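Local coordinates for uncharacterized protein YLR132C (PDB 6PFQ) that probably acts as the U6 snRNA phosphodiesterase Usb1, an exoribonuclease of the 2H phosphodiesterase superfamily that trims RNA ends, at residues 77-82 and 207-212; 104-109 and 160-165; 65-70 and 132-137; 92-97 and 125-130; 23-28 and 195-200. All coordinates share one frame; numbering follows the deposited sequence.

Contact 1. Residues 77-82 and 207-212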
# COMPACT_ATOMS: atom_id res chain seq x y z
N GLU A 77 -7.05 24.31 3.03
CA GLU A 77 -7.35 24.74 1.66
C GLU A 77 -7.20 23.57 0.70
O GLU A 77 -8.11 23.29 -0.10
CB GLU A 77 -6.42 25.88 1.23
CG GLU A 77 -6.66 27.23 1.87
CD GLU A 77 -8.12 27.59 1.92
OE1 GLU A 77 -8.62 27.82 3.04
OE2 GLU A 77 -8.77 27.60 0.84
N LYS A 78 -6.05 22.91 0.73
CA LYS A 78 -5.76 21.89 -0.26
C LYS A 78 -6.56 20.61 -0.01
O LYS A 78 -7.12 20.04 -0.96
CB LYS A 78 -4.26 21.59 -0.28
CG LYS A 78 -3.37 22.82 -0.44
CD LYS A 78 -3.35 23.33 -1.86
CE LYS A 78 -2.44 24.54 -2.00
NZ LYS A 78 -2.69 25.26 -3.28
N MET A 79 -6.66 20.16 1.24
CA MET A 79 -7.44 18.95 1.51
C MET A 79 -8.91 19.16 1.23
O MET A 79 -9.58 18.26 0.70
CB MET A 79 -7.24 18.44 2.93
CG MET A 79 -5.80 17.97 3.29
SD MET A 79 -5.22 16.61 2.22
CE MET A 79 -6.31 15.26 2.70
N GLY A 80 -9.45 20.33 1.57
CA GLY A 80 -10.84 20.61 1.23
C GLY A 80 -11.10 20.58 -0.27
O GLY A 80 -12.08 19.98 -0.73
N ARG A 81 -10.20 21.19 -1.06
CA ARG A 81 -10.35 21.12 -2.51
C ARG A 81 -10.27 19.67 -2.99
O ARG A 81 -11.01 19.27 -3.88
CB ARG A 81 -9.29 21.99 -3.20
CG ARG A 81 -9.64 23.50 -3.30
CD ARG A 81 -8.41 24.33 -3.71
NE ARG A 81 -8.68 25.73 -4.01
CZ ARG A 81 -8.66 26.71 -3.11
NH1 ARG A 81 -8.38 26.45 -1.84
NH2 ARG A 81 -8.92 27.96 -3.48
N ILE A 82 -9.35 18.88 -2.43
CA ILE A 82 -9.28 17.47 -2.78
C ILE A 82 -10.61 16.77 -2.50
O ILE A 82 -11.18 16.11 -3.37
CB ILE A 82 -8.12 16.78 -2.03
CG1 ILE A 82 -6.79 17.30 -2.59
CG2 ILE A 82 -8.23 15.30 -2.20
CD1 ILE A 82 -5.57 16.74 -1.85
N ALA A 207 -8.62 9.89 4.54
CA ALA A 207 -7.46 10.78 4.61
C ALA A 207 -7.01 10.84 6.06
O ALA A 207 -7.83 11.06 6.95
CB ALA A 207 -7.80 12.19 4.11
N LYS A 208 -5.72 10.57 6.29
CA LYS A 208 -5.08 10.93 7.55
C LYS A 208 -4.68 12.39 7.51
O LYS A 208 -4.01 12.84 6.58
CB LYS A 208 -3.85 10.05 7.82
N VAL A 209 -5.13 13.15 8.51
CA VAL A 209 -4.82 14.57 8.64
C VAL A 209 -4.31 14.76 10.06
O VAL A 209 -5.08 14.64 11.02
CB VAL A 209 -6.02 15.46 8.35
CG1 VAL A 209 -5.90 16.79 9.08
CG2 VAL A 209 -6.15 15.70 6.89
N GLY A 210 -3.01 15.00 10.21
CA GLY A 210 -2.45 15.04 11.55
C GLY A 210 -2.61 13.67 12.17
O GLY A 210 -2.19 12.66 11.59
N THR A 211 -3.26 13.60 13.33
CA THR A 211 -3.51 12.35 14.03
C THR A 211 -4.95 11.87 13.86
O THR A 211 -5.36 10.91 14.52
CB THR A 211 -3.18 12.46 15.52
OG1 THR A 211 -4.11 13.36 16.15
CG2 THR A 211 -1.73 12.94 15.74
N SER A 212 -5.73 12.53 13.02
CA SER A 212 -7.11 12.14 12.79
C SER A 212 -7.24 11.49 11.41
O SER A 212 -6.44 11.72 10.50
CB SER A 212 -8.02 13.36 12.85
OG SER A 212 -7.77 14.14 11.70
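The thioether end of Met-79 carries this contact: its terminal methyl CE rests on CB of Ala-207 at 3.7 Å. The same methyl lies 4.2 Å from CG2 of Val-209, so one carbon bridges two residues whose side chains leave the same face of the strand. All three Met-79 torsions are bent alike (chi1 -64°, chi2 -60°), which curls the chain and turns CE to the strand. On the outer surface of the helix, Arg-81 NH1 forms a salt bridge of 2.9 Å with Glu-77 OE2, which uses the lone pair facing away from its other oxygen. Beyond Val-209 the strand turns back at once. Val-209 O accepts both the backbone N of Ser-212 at 3.0 Å and the hydroxyl OG of Ser-212 at 2.8 Å, and Gly-210 supplies the positive phi that the turn needs. Phe-69 packs on Met-79, while Leu-12, Ile-214 and Leu-216 pack on Ala-207. Helix 72-88 thus lies on a four-stranded antiparallel sheet, beside the beta hairpin whose type II' turn, Val-209 to Ser-212, joins strands 204-209 and 212-217, in one half of the 2H phosphodiesterase fold.

Contact 2. Residues 104-109 and 160-165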
# COMPACT_ATOMS: atom_id res chain seq x y z
N VAL A 104 8.43 -5.97 -4.11
CA VAL A 104 8.92 -5.61 -2.78
C VAL A 104 9.22 -4.12 -2.80
O VAL A 104 10.01 -3.67 -3.65
CB VAL A 104 10.15 -6.41 -2.33
CG1 VAL A 104 10.51 -5.98 -0.88
CG2 VAL A 104 9.84 -7.96 -2.37
N TYR A 105 8.51 -3.37 -1.96
CA TYR A 105 8.69 -1.92 -1.82
C TYR A 105 9.32 -1.60 -0.47
O TYR A 105 8.88 -2.11 0.54
CB TYR A 105 7.36 -1.18 -1.89
CG TYR A 105 6.75 -1.11 -3.29
CD1 TYR A 105 7.27 -0.26 -4.25
CD2 TYR A 105 5.65 -1.90 -3.63
CE1 TYR A 105 6.70 -0.16 -5.53
CE2 TYR A 105 5.07 -1.81 -4.91
CZ TYR A 105 5.60 -0.96 -5.84
OH TYR A 105 5.04 -0.87 -7.08
N GLU A 106 10.29 -0.67 -0.45
CA GLU A 106 10.90 -0.22 0.79
C GLU A 106 10.19 1.02 1.32
O GLU A 106 9.65 1.83 0.55
CB GLU A 106 12.36 0.10 0.55
CG GLU A 106 13.16 -1.12 0.36
CD GLU A 106 14.63 -0.80 0.31
OE1 GLU A 106 15.00 0.17 -0.38
OE2 GLU A 106 15.40 -1.52 0.96
N ASN A 107 10.18 1.17 2.65
CA ASN A 107 9.67 2.40 3.24
C ASN A 107 10.75 3.49 3.17
O ASN A 107 11.82 3.29 2.59
CB ASN A 107 9.17 2.18 4.66
CG ASN A 107 10.29 1.77 5.63
OD1 ASN A 107 11.34 1.33 5.21
ND2 ASN A 107 10.04 1.93 6.93
N PHE A 108 10.49 4.65 3.81
CA PHE A 108 11.29 5.85 3.54
C PHE A 108 12.75 5.72 3.97
O PHE A 108 13.63 6.35 3.37
CB PHE A 108 10.66 7.05 4.25
CG PHE A 108 10.99 7.08 5.72
CD1 PHE A 108 10.41 6.16 6.60
CD2 PHE A 108 11.89 8.01 6.23
CE1 PHE A 108 10.73 6.18 7.96
CE2 PHE A 108 12.22 8.02 7.57
CZ PHE A 108 11.63 7.12 8.45
N ASP A 109 13.05 4.93 5.01
CA ASP A 109 14.42 4.78 5.51
C ASP A 109 14.99 3.41 5.20
O ASP A 109 16.07 3.06 5.69
CB ASP A 109 14.48 5.04 7.02
CG ASP A 109 13.68 4.04 7.83
OD1 ASP A 109 12.95 3.20 7.24
OD2 ASP A 109 13.77 4.09 9.08
N ALA A 160 8.69 -7.24 6.05
CA ALA A 160 9.89 -7.83 6.64
C ALA A 160 10.87 -6.72 7.03
O ALA A 160 10.86 -5.63 6.44
CB ALA A 160 10.58 -8.78 5.67
N GLN A 161 11.72 -7.01 8.01
CA GLN A 161 12.81 -6.10 8.36
C GLN A 161 13.93 -6.23 7.35
O GLN A 161 14.25 -7.32 6.88
CB GLN A 161 13.34 -6.42 9.76
CG GLN A 161 12.29 -6.17 10.83
CD GLN A 161 12.78 -6.49 12.25
OE1 GLN A 161 12.69 -5.65 13.14
NE2 GLN A 161 13.26 -7.70 12.46
N ASN A 162 14.53 -5.10 7.00
CA ASN A 162 15.70 -5.14 6.13
C ASN A 162 16.92 -5.52 6.97
O ASN A 162 17.43 -4.68 7.73
CB ASN A 162 15.88 -3.79 5.44
CG ASN A 162 17.12 -3.74 4.54
OD1 ASN A 162 17.79 -4.77 4.32
ND2 ASN A 162 17.41 -2.54 4.01
N ALA A 163 17.40 -6.76 6.83
CA ALA A 163 18.57 -7.17 7.60
C ALA A 163 19.82 -6.39 7.21
O ALA A 163 20.77 -6.32 8.00
CB ALA A 163 18.85 -8.66 7.40
N TYR A 164 19.82 -5.74 6.05
CA TYR A 164 21.03 -5.09 5.54
C TYR A 164 20.97 -3.59 5.69
O TYR A 164 21.76 -2.88 5.06
CB TYR A 164 21.27 -5.50 4.08
CG TYR A 164 21.34 -7.00 4.01
CD1 TYR A 164 22.54 -7.66 4.21
CD2 TYR A 164 20.18 -7.76 3.80
CE1 TYR A 164 22.59 -9.05 4.20
CE2 TYR A 164 20.23 -9.14 3.78
CZ TYR A 164 21.44 -9.78 3.97
OH TYR A 164 21.49 -11.14 3.94
N LEU A 165 20.05 -3.10 6.52
CA LEU A 165 19.78 -1.68 6.69
C LEU A 165 21.05 -0.87 6.95
O LEU A 165 21.19 0.25 6.44
CB LEU A 165 18.82 -1.48 7.87
CG LEU A 165 18.57 -0.02 8.26
CD1 LEU A 165 17.95 0.73 7.08
CD2 LEU A 165 17.64 0.02 9.45
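Glu-106, at the end of strand 102-106, and Asn-162, just past strand 154-161, bring their polar ends together obliquely, their carboxylate and amide planes turned 46° apart. Glu-106 OE2 stops 3.8 Å from Asn-162 ND2, too far for a hydrogen bond, and each group finds its bonds with others: OE2 with Gln-113 NE2, ND2 with Ala-110 O and Ser-172 OG. Asn-162 has its CG trans to the backbone N (chi1 178°), which carries the amide to the facing segment while leaving OD1 near its own chain. There OD1 accepts the backbone N of Tyr-164 at 2.8 Å, the donor standing 56° above the carbonyl plane: an Asx turn set inside the type I beta turn from Asn-162 to Leu-165. Strands 102-106 and 154-161 both pair antiparallel with strand 112-119, so Glu-106 and Asn-162 meet across that central strand, and the Glu-106 side chain is about 10 Å from that of His-154, which binds UMP. Replacing Asn-162 with alanine would probably leave the N-H of Tyr-164 and the carbonyl of Ala-110 without their partner and let the turn shift. Further along, Leu-165 lays CD1 tightly against the backbone, 3.3 Å from Asp-109 O. Asp-109 bonds through OD1 to Ser-111 OG, while its CB sits over the centre of the Phe-108 ring, 3.7 Å above the plane.

Contact 3. Residues 65-70 and 132-137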
# COMPACT_ATOMS: atom_id res chain seq x y z
N GLU A 65 1.58 10.51 -1.66
CA GLU A 65 2.74 10.58 -0.79
C GLU A 65 2.34 11.19 0.56
O GLU A 65 1.19 11.58 0.78
CB GLU A 65 3.84 11.41 -1.46
CG GLU A 65 3.40 12.81 -1.83
CD GLU A 65 4.31 13.53 -2.81
OE1 GLU A 65 4.72 12.94 -3.84
OE2 GLU A 65 4.63 14.71 -2.54
N THR A 66 3.28 11.18 1.52
CA THR A 66 3.09 11.90 2.77
C THR A 66 3.14 13.38 2.45
O THR A 66 4.19 13.90 2.06
CB THR A 66 4.17 11.53 3.78
OG1 THR A 66 4.01 10.17 4.16
CG2 THR A 66 4.04 12.38 5.02
N MET A 67 2.00 14.06 2.55
CA MET A 67 1.94 15.45 2.11
C MET A 67 2.24 16.35 3.28
O MET A 67 1.52 16.34 4.28
CB MET A 67 0.58 15.79 1.49
CG MET A 67 0.30 14.98 0.23
SD MET A 67 -1.31 15.37 -0.54
CE MET A 67 -2.46 14.55 0.56
N MET A 68 3.29 17.14 3.16
CA MET A 68 3.68 18.00 4.27
C MET A 68 3.30 19.42 3.91
O MET A 68 4.04 20.12 3.21
CB MET A 68 5.16 17.81 4.53
CG MET A 68 5.44 16.32 4.75
SD MET A 68 7.11 16.07 5.31
CE MET A 68 7.38 14.37 4.77
N PHE A 69 2.19 19.87 4.47
CA PHE A 69 1.74 21.22 4.17
C PHE A 69 2.48 22.24 5.03
O PHE A 69 2.95 21.94 6.14
CB PHE A 69 0.24 21.32 4.40
CG PHE A 69 -0.56 20.37 3.54
CD1 PHE A 69 -0.96 20.73 2.24
CD2 PHE A 69 -0.93 19.12 4.01
CE1 PHE A 69 -1.71 19.88 1.46
CE2 PHE A 69 -1.68 18.26 3.22
CZ PHE A 69 -2.05 18.63 1.94
N ALA A 70 2.50 23.49 4.53
CA ALA A 70 3.28 24.54 5.17
C ALA A 70 2.63 25.04 6.45
O ALA A 70 3.32 25.55 7.34
CB ALA A 70 3.50 25.70 4.20
N SER A 132 -5.21 12.31 -10.24
CA SER A 132 -5.09 13.61 -10.89
C SER A 132 -5.44 14.74 -9.95
O SER A 132 -4.77 15.77 -9.94
CB SER A 132 -5.96 13.67 -12.14
OG SER A 132 -5.42 12.83 -13.14
N ILE A 133 -6.49 14.55 -9.14
CA ILE A 133 -6.86 15.56 -8.15
C ILE A 133 -5.75 15.75 -7.12
O ILE A 133 -5.40 16.88 -6.76
CB ILE A 133 -8.18 15.16 -7.47
CG1 ILE A 133 -9.33 15.24 -8.49
CG2 ILE A 133 -8.47 16.07 -6.28
CD1 ILE A 133 -10.51 14.42 -8.12
N VAL A 134 -5.17 14.64 -6.63
CA VAL A 134 -4.07 14.73 -5.67
C VAL A 134 -2.89 15.50 -6.27
O VAL A 134 -2.31 16.37 -5.62
CB VAL A 134 -3.63 13.33 -5.18
CG1 VAL A 134 -2.43 13.45 -4.20
CG2 VAL A 134 -4.81 12.62 -4.50
N GLU A 135 -2.52 15.17 -7.51
CA GLU A 135 -1.40 15.86 -8.13
C GLU A 135 -1.66 17.35 -8.25
O GLU A 135 -0.73 18.16 -8.15
CB GLU A 135 -1.13 15.28 -9.52
N LYS A 136 -2.92 17.73 -8.46
CA LYS A 136 -3.24 19.15 -8.61
C LYS A 136 -3.04 19.92 -7.30
O LYS A 136 -2.59 21.07 -7.31
CB LYS A 136 -4.68 19.32 -9.11
CG LYS A 136 -5.14 20.76 -9.29
CD LYS A 136 -6.45 20.82 -10.09
CE LYS A 136 -6.98 22.25 -10.20
NZ LYS A 136 -8.44 22.24 -10.54
N TYR A 137 -3.41 19.32 -6.17
CA TYR A 137 -3.45 20.05 -4.92
C TYR A 137 -2.33 19.72 -3.94
O TYR A 137 -2.23 20.39 -2.91
CB TYR A 137 -4.80 19.83 -4.23
CG TYR A 137 -5.92 20.42 -5.05
CD1 TYR A 137 -6.04 21.80 -5.20
CD2 TYR A 137 -6.86 19.61 -5.69
CE1 TYR A 137 -7.04 22.35 -5.96
CE2 TYR A 137 -7.88 20.16 -6.46
CZ TYR A 137 -7.96 21.54 -6.58
OH TYR A 137 -8.95 22.12 -7.34
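Tyr-137, whose backbone O faces Phe-69, ends its side chain in a hydrogen bond from OH to Glu-85 OE2, a carboxylate oxygen that Lys-136 NZ also holds in a salt bridge. The Tyr-137 ring is kept in place from its own helix: CG of Lys-136 lies over its centre, 3.9 Å above the plane, and CG2 of Ile-133 sits at its edge. Toward residues 65-70, by contrast, the touch is light. Tyr-137 O, in the last turn of helix 121-137, comes to the edge of the Phe-69 ring near its plane, 4.4 Å from CE1. Beside it, SD of Met-67 meets CG1 of Val-134 at 4.3 Å. With SD anti to CA (chi2 -180°), the extended Met-67 chain places the sulfur at the helix. Leu-12 of strand 9-16 packs on both Met-67 and Val-134, and Pro-139, just past the helix, touches Met-67 and Phe-69. No hydrogen bond crosses between 65-70 and 132-137. One apolar touch, thioether on valine methyl, and a ring edge beside a backbone carbonyl make the hold, while the hydrogen bond of Tyr-137 and the salt bridge of Lys-136 tie the end of the helix to Glu-85 of helix 72-88.

Contact 4. Residues 92-97 and 125-130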
# COMPACT_ATOMS: atom_id res chain seq x y z
N LYS A 92 -19.00 6.35 -8.21
CA LYS A 92 -19.61 6.15 -6.91
C LYS A 92 -18.87 5.11 -6.09
O LYS A 92 -19.16 4.92 -4.90
CB LYS A 92 -21.06 5.70 -7.09
N SER A 93 -17.97 4.38 -6.71
CA SER A 93 -17.18 3.37 -6.04
C SER A 93 -16.03 3.12 -6.98
O SER A 93 -16.12 3.43 -8.16
CB SER A 93 -17.98 2.08 -5.82
OG SER A 93 -18.22 1.48 -7.08
N VAL A 94 -14.95 2.56 -6.45
CA VAL A 94 -13.85 2.15 -7.31
C VAL A 94 -13.54 0.69 -6.98
O VAL A 94 -13.59 0.28 -5.81
CB VAL A 94 -12.61 3.04 -7.12
CG1 VAL A 94 -12.88 4.45 -7.65
CG2 VAL A 94 -12.19 3.06 -5.68
N PRO A 95 -13.25 -0.11 -7.99
CA PRO A 95 -12.88 -1.51 -7.75
C PRO A 95 -11.40 -1.60 -7.42
O PRO A 95 -10.58 -0.81 -7.89
CB PRO A 95 -13.19 -2.18 -9.10
CG PRO A 95 -12.92 -1.07 -10.11
CD PRO A 95 -13.28 0.24 -9.42
N VAL A 96 -11.06 -2.56 -6.56
CA VAL A 96 -9.67 -2.86 -6.29
C VAL A 96 -9.44 -4.34 -6.58
O VAL A 96 -10.04 -5.22 -5.93
CB VAL A 96 -9.26 -2.51 -4.85
CG1 VAL A 96 -7.82 -2.89 -4.63
CG2 VAL A 96 -9.42 -1.03 -4.60
N ALA A 97 -8.54 -4.61 -7.50
CA ALA A 97 -8.14 -5.98 -7.82
C ALA A 97 -6.69 -5.90 -8.23
O ALA A 97 -6.16 -4.81 -8.46
CB ALA A 97 -9.01 -6.59 -8.95
N GLY A 125 -6.94 2.39 -13.74
CA GLY A 125 -7.64 3.32 -14.62
C GLY A 125 -8.74 4.07 -13.90
O GLY A 125 -8.91 5.27 -14.10
N ARG A 126 -9.48 3.37 -13.03
CA ARG A 126 -10.54 4.04 -12.27
C ARG A 126 -9.99 4.96 -11.20
O ARG A 126 -10.66 5.92 -10.82
CB ARG A 126 -11.46 3.00 -11.63
CG ARG A 126 -12.28 2.22 -12.65
CD ARG A 126 -13.13 3.15 -13.52
NE ARG A 126 -14.22 2.39 -14.15
CZ ARG A 126 -14.74 2.65 -15.34
NH1 ARG A 126 -14.28 3.64 -16.08
NH2 ARG A 126 -15.73 1.90 -15.80
N LEU A 127 -8.77 4.73 -10.73
CA LEU A 127 -8.18 5.64 -9.76
C LEU A 127 -7.47 6.83 -10.42
O LEU A 127 -7.14 7.80 -9.73
CB LEU A 127 -7.20 4.87 -8.85
CG LEU A 127 -7.89 4.03 -7.78
CD1 LEU A 127 -6.90 3.11 -7.09
CD2 LEU A 127 -8.53 5.01 -6.74
N LYS A 128 -7.22 6.77 -11.72
CA LYS A 128 -6.54 7.88 -12.38
C LYS A 128 -7.17 9.24 -12.10
O LYS A 128 -6.42 10.19 -11.81
CB LYS A 128 -6.47 7.63 -13.89
CG LYS A 128 -5.68 8.70 -14.62
CD LYS A 128 -5.48 8.31 -16.07
CE LYS A 128 -4.64 9.36 -16.81
NZ LYS A 128 -3.24 9.38 -16.32
N PRO A 129 -8.50 9.40 -12.11
CA PRO A 129 -9.04 10.75 -11.82
C PRO A 129 -8.81 11.18 -10.38
O PRO A 129 -8.67 12.37 -10.13
CB PRO A 129 -10.54 10.62 -12.15
CG PRO A 129 -10.69 9.35 -12.87
CD PRO A 129 -9.55 8.46 -12.53
N VAL A 130 -8.74 10.22 -9.44
CA VAL A 130 -8.39 10.55 -8.06
C VAL A 130 -6.94 11.01 -7.97
O VAL A 130 -6.64 12.05 -7.38
CB VAL A 130 -8.64 9.33 -7.15
CG1 VAL A 130 -8.18 9.59 -5.72
CG2 VAL A 130 -10.11 8.90 -7.20
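This is a helix-on-sheet contact without hydrogen bonds, in which Val-94 and Pro-95 of an inner strand meet Arg-126 and Leu-127 in the first half of helix 121-137. The axes of strand 94-96 and helix 125-130 pass 8.3 Å apart, with 126° between their directions. Val-94 works with both branches. CG2 meets the methyl CD2 of Leu-127 at 4.3 Å, whereas CG1 reaches the helix backbone, 4.1 Å from Arg-126 O. With chi1 at -68°, CG1 stands beside the backbone N and CG2 takes the crowded position between N and the carbonyl carbon, which directs CG1 to the Arg-126 carbonyl and CG2 to Leu-127. Pro-95 adds its ring carbon CD, crossing the aliphatic root of Arg-126, 3.9 Å from CG and 4.0 Å from CB. A bend in the Arg-126 chain at chi2 (-58°) then takes the guanidinium away from the strand, so this arginine contributes carbon and not charge. The helix is kinked here, since the N atoms of Pro-129 and Val-130 make no bond to the turn before; proline has no N-H to give. Around the contact, Val-94 and Val-96 pair through their backbones with Cys-202 and Phe-200 of strand 200-202. Leu-14 of strand 9-16 packs on both valines, while strand 59-68 brings Leu-63 to Leu-127 and Val-61 to Val-96. Helix 121-137 thus lies where the two antiparallel sheets come together.

Contact 5. Residues 23-28 and 195-200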
# COMPACT_ATOMS: atom_id res chain seq x y z
N GLN A 23 -9.04 -13.60 4.62
CA GLN A 23 -8.05 -13.74 5.69
C GLN A 23 -7.37 -15.10 5.63
O GLN A 23 -6.14 -15.19 5.81
CB GLN A 23 -8.72 -13.54 7.05
CG GLN A 23 -9.27 -12.14 7.25
CD GLN A 23 -10.24 -12.07 8.46
OE1 GLN A 23 -10.25 -12.97 9.30
NE2 GLN A 23 -11.05 -11.02 8.52
N GLN A 24 -8.15 -16.17 5.39
CA GLN A 24 -7.60 -17.53 5.37
C GLN A 24 -6.70 -17.74 4.18
O GLN A 24 -5.69 -18.47 4.27
CB GLN A 24 -8.72 -18.56 5.34
CG GLN A 24 -9.72 -18.43 6.46
CD GLN A 24 -10.85 -19.42 6.32
OE1 GLN A 24 -10.76 -20.39 5.56
NE2 GLN A 24 -11.93 -19.19 7.06
N ILE A 25 -7.08 -17.17 3.03
CA ILE A 25 -6.20 -17.22 1.86
C ILE A 25 -4.89 -16.50 2.16
O ILE A 25 -3.80 -16.99 1.86
CB ILE A 25 -6.94 -16.65 0.64
CG1 ILE A 25 -8.02 -17.67 0.22
CG2 ILE A 25 -5.99 -16.37 -0.55
CD1 ILE A 25 -8.90 -17.19 -0.83
N MET A 26 -4.97 -15.35 2.80
CA MET A 26 -3.70 -14.65 3.04
C MET A 26 -2.84 -15.40 4.06
O MET A 26 -1.61 -15.43 3.92
CB MET A 26 -3.96 -13.21 3.49
CG MET A 26 -4.49 -12.29 2.34
SD MET A 26 -3.55 -12.50 0.76
CE MET A 26 -1.85 -12.21 1.39
N ASP A 27 -3.45 -16.06 5.05
CA ASP A 27 -2.69 -16.93 5.95
C ASP A 27 -1.89 -17.96 5.15
O ASP A 27 -0.68 -18.11 5.34
CB ASP A 27 -3.64 -17.64 6.93
CG ASP A 27 -4.30 -16.69 7.92
OD1 ASP A 27 -3.83 -15.55 8.11
OD2 ASP A 27 -5.31 -17.08 8.54
N LEU A 28 -2.54 -18.70 4.23
CA LEU A 28 -1.78 -19.76 3.57
C LEU A 28 -0.78 -19.19 2.56
O LEU A 28 0.32 -19.73 2.42
CB LEU A 28 -2.72 -20.81 2.92
CG LEU A 28 -3.32 -20.74 1.51
CD1 LEU A 28 -2.33 -21.10 0.37
CD2 LEU A 28 -4.60 -21.60 1.40
N ARG A 195 -4.95 -13.47 -6.36
CA ARG A 195 -5.57 -12.49 -7.26
C ARG A 195 -7.06 -12.79 -7.48
O ARG A 195 -7.86 -11.87 -7.64
CB ARG A 195 -4.86 -12.47 -8.62
CG ARG A 195 -3.39 -11.96 -8.53
CD ARG A 195 -2.76 -11.77 -9.92
NE ARG A 195 -2.73 -13.03 -10.64
CZ ARG A 195 -1.65 -13.78 -10.87
NH1 ARG A 195 -0.46 -13.40 -10.46
NH2 ARG A 195 -1.77 -14.93 -11.53
N ALA A 196 -7.45 -14.07 -7.48
CA ALA A 196 -8.86 -14.35 -7.72
C ALA A 196 -9.72 -13.90 -6.54
O ALA A 196 -10.90 -13.56 -6.72
CB ALA A 196 -9.07 -15.85 -8.01
N ASN A 197 -9.17 -13.87 -5.34
CA ASN A 197 -9.99 -13.67 -4.15
C ASN A 197 -9.81 -12.32 -3.45
O ASN A 197 -10.71 -11.91 -2.71
CB ASN A 197 -9.68 -14.77 -3.15
CG ASN A 197 -10.30 -16.07 -3.56
OD1 ASN A 197 -11.47 -16.29 -3.30
ND2 ASN A 197 -9.53 -16.92 -4.24
N LEU A 198 -8.66 -11.67 -3.62
CA LEU A 198 -8.37 -10.42 -2.92
C LEU A 198 -8.83 -9.27 -3.82
O LEU A 198 -8.04 -8.55 -4.47
CB LEU A 198 -6.88 -10.34 -2.56
CG LEU A 198 -6.51 -10.96 -1.17
CD1 LEU A 198 -7.14 -10.15 -0.02
CD2 LEU A 198 -6.89 -12.45 -1.06
N GLN A 199 -10.15 -9.16 -3.93
CA GLN A 199 -10.79 -8.10 -4.69
C GLN A 199 -11.80 -7.39 -3.79
O GLN A 199 -12.38 -8.00 -2.89
CB GLN A 199 -11.48 -8.63 -5.95
CG GLN A 199 -10.56 -9.55 -6.75
CD GLN A 199 -11.08 -9.85 -8.13
OE1 GLN A 199 -12.03 -9.21 -8.60
NE2 GLN A 199 -10.46 -10.83 -8.81
N PHE A 200 -11.97 -6.09 -4.05
CA PHE A 200 -12.72 -5.20 -3.18
C PHE A 200 -13.43 -4.14 -4.03
O PHE A 200 -13.01 -3.81 -5.14
CB PHE A 200 -11.81 -4.50 -2.15
CG PHE A 200 -10.94 -5.45 -1.37
CD1 PHE A 200 -9.70 -5.83 -1.86
CD2 PHE A 200 -11.35 -5.94 -0.15
CE1 PHE A 200 -8.89 -6.70 -1.16
CE2 PHE A 200 -10.55 -6.83 0.56
CZ PHE A 200 -9.32 -7.21 0.05
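Segments 23-28 and 195-200 come closest at Ile-25 and Asn-197, whose CA atoms are 7.9 Å apart, just before Leu-198 leaves the helix as the centre of an inverse gamma turn. Ile-25 drives CD1 against the middle of the Asn-197 amide at about a right angle, tightly, 3.3 Å from CG. Asn-197 ND2 bonds to Leu-193 O in its own helix, which helps hold the amide against the methyl. Leu-198 completes the contact. Its CD2 lies 3.8 Å from SD of Met-26 and 4.1 Å from CG2 of Ile-25, past which its side chain slides in the opposite direction. Met-26 is folded at each torsion (chi2 -45°, chi3 -54°), which lays the sulfur across the leucine branch instead of stretching past it. With the thioether of Met-26 cut back to an alanine here, a gap is likely to open beside CD2 of Leu-198 and against Phe-157. The chain leaving the turn is steadied by Gln-199 NE2, which donates almost straight to Arg-195 O at 3.0 Å. Gln-22 NE2 of helix 20-39 bonds to Asn-197 O, and Phe-157 of strand 154-161 packs on both Met-26 and Leu-198, so the two helices meet against the sheet that strand 200-202 then enters.

From the N terminus, contact 5 opens first, on helix 20-39, and closes only at 195-200, enclosing contacts 2, 3 and 4. Contact 3 runs from strand 59-68 to the end of helix 121-137. Contact 1 starts inside it on helix 72-88 and closes last, at the hairpin of 207-212, so it crosses both contacts 3 and 5. Contact 4 is nested within contacts 1, 3 and 5; contact 2, begun at 104-109, crosses contacts 3 and 4. Contacts 1 and 3 touch through Arg-81 and Tyr-137 beside the four-stranded sheet. Contacts 4 and 5 join where Val-96 pairs with Phe-200, while contact 2, nested in contacts 1 and 5, lies on the six-stranded sheet, across the chain's centre from contact 4.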